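Local coordinates for protein putative pyrroline carboxylate reductase (Streptococcus pyogenes, PDB 2AHR) that probably reduces 1-pyrroline-5-carboxylate to L-proline with NADPH or NADH, the last step of proline biosynthesis, at residues 159-163 with 252-257. Residues are numbered along the deposited sequence; the frame is centred on the assembly and turned at random.
Sequences DTFTA and TIDKAK. With NA (sodium ion), chain R; FMT (formic acid), chain T.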
# COMPACT_ATOMS: atom_id res chain seq x y z
N ASP E 159 28.04 1.91 -16.50
CA ASP E 159 27.15 2.24 -15.37
C ASP E 159 26.34 1.01 -14.92
O ASP E 159 26.19 0.78 -13.73
CB ASP E 159 26.20 3.40 -15.74
CG ASP E 159 26.89 4.76 -15.74
OD1 ASP E 159 28.03 4.93 -15.23
OD2 ASP E 159 26.25 5.70 -16.24
N THR E 160 25.83 0.25 -15.88
CA THR E 160 25.17 -1.02 -15.62
C THR E 160 26.13 -2.04 -15.00
O THR E 160 25.73 -2.77 -14.10
CB THR E 160 24.54 -1.62 -16.92
OG1 THR E 160 23.70 -0.64 -17.53
CG2 THR E 160 23.71 -2.85 -16.64
N PHE E 161 27.38 -2.09 -15.46
CA PHE E 161 28.35 -3.03 -14.89
C PHE E 161 28.70 -2.58 -13.46
O PHE E 161 28.87 -3.41 -12.58
CB PHE E 161 29.63 -3.09 -15.76
CG PHE E 161 30.62 -4.14 -15.32
CD1 PHE E 161 30.71 -5.36 -16.01
CD2 PHE E 161 31.49 -3.91 -14.26
CE1 PHE E 161 31.63 -6.33 -15.63
CE2 PHE E 161 32.43 -4.88 -13.85
CZ PHE E 161 32.50 -6.09 -14.54
N THR E 162 28.81 -1.27 -13.24
CA THR E 162 28.99 -0.72 -11.88
C THR E 162 27.94 -1.27 -10.91
O THR E 162 28.25 -1.61 -9.76
CB THR E 162 28.92 0.82 -11.92
OG1 THR E 162 29.92 1.32 -12.81
CG2 THR E 162 29.08 1.43 -10.51
N ALA E 163 26.69 -1.38 -11.37
CA ALA E 163 25.61 -1.91 -10.54
C ALA E 163 25.68 -3.42 -10.39
O ALA E 163 25.48 -3.95 -9.29
CB ALA E 163 24.20 -1.48 -11.11
N THR E 252 20.80 2.58 -8.54
CA THR E 252 22.27 2.57 -8.56
C THR E 252 22.76 3.21 -9.86
O THR E 252 23.67 4.04 -9.85
CB THR E 252 22.82 1.14 -8.41
OG1 THR E 252 22.19 0.49 -7.29
CG2 THR E 252 24.36 1.16 -8.22
N ILE E 253 22.15 2.80 -10.97
CA ILE E 253 22.49 3.30 -12.28
C ILE E 253 22.16 4.80 -12.38
O ILE E 253 22.97 5.59 -12.92
CB ILE E 253 21.78 2.46 -13.39
CG1 ILE E 253 22.32 1.01 -13.36
CG2 ILE E 253 21.97 3.08 -14.78
CD1 ILE E 253 21.68 0.10 -14.36
N ASP E 254 20.98 5.21 -11.89
CA ASP E 254 20.60 6.63 -11.87
C ASP E 254 21.67 7.47 -11.16
O ASP E 254 22.05 8.54 -11.63
CB ASP E 254 19.28 6.86 -11.11
CG ASP E 254 18.06 6.46 -11.88
OD1 ASP E 254 18.14 6.19 -13.11
OD2 ASP E 254 16.98 6.42 -11.24
N LYS E 255 22.16 6.97 -10.04
CA LYS E 255 23.18 7.71 -9.29
C LYS E 255 24.46 7.79 -10.10
O LYS E 255 25.07 8.85 -10.18
CB LYS E 255 23.47 7.06 -7.94
CG LYS E 255 24.54 7.81 -7.13
CD LYS E 255 23.98 9.19 -6.69
CE LYS E 255 25.01 9.97 -5.89
NZ LYS E 255 24.36 11.19 -5.35
N ALA E 256 24.88 6.66 -10.69
CA ALA E 256 26.06 6.67 -11.54
C ALA E 256 25.88 7.72 -12.64
O ALA E 256 26.79 8.50 -12.89
CB ALA E 256 26.35 5.25 -12.13
N LYS E 257 24.70 7.75 -13.28
CA LYS E 257 24.42 8.73 -14.32
C LYS E 257 24.53 10.17 -13.81
O LYS E 257 25.09 11.02 -14.50
CB LYS E 257 23.05 8.52 -14.97
CG LYS E 257 23.00 7.33 -15.93
CD LYS E 257 21.54 6.94 -16.21
CE LYS E 257 21.45 5.83 -17.29
NZ LYS E 257 20.04 5.34 -17.44
NA NA R . 27.77 9.95 -14.73
C FMT T . 17.72 3.70 -15.29
O1 FMT T . 18.72 4.41 -15.15
O2 FMT T . 16.62 3.93 -14.78
O HOH W 1 27.54 8.32 -16.46
O HOH W 2 27.65 11.03 -16.90
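Asp-159 and Ile-253, whose CA atoms lie 5.7 Å apart, sit where two helical segments, 159-163 and 252-257, pass each other at 132° between their N-to-C directions, nearer antiparallel than parallel, with their axes 8.8 Å apart at the nearest point. Close to the crossing, Ala-163 CB rests on Ile-253 CG1 at 3.8 Å and also touches the Thr-252 methyl. Ile-253 has CG1 beside its own backbone N (chi1 -65°) and an extended end, which carries CD1 across the Thr-160 side chain at a slant, 3.8 Å from its OG1; that hydroxyl is hydrogen-bonded to the backbone O of Asn-186 of the second subunit. Farther along, the carboxylate of Asp-159 lies over the C-terminal turn of the partner helix: OD1 meets Ala-256 CB at 3.5 Å, and OD2 approaches Lys-257 CG. OD2 also accepts from a water, 2.9 Å away, that is itself a sodium ligand, making Asp-159 a second-shell residue of the metal. Ala-256 O binds the sodium directly at 2.5 Å, with Lys-257 O, Gly-92 O and Leu-259 O. The contact thus packs the start of helix 158-185 against the end of helix 241-258, with Met-112 of strand 108-112 in the nucleotide-binding domain touching Phe-161 and Thr-162.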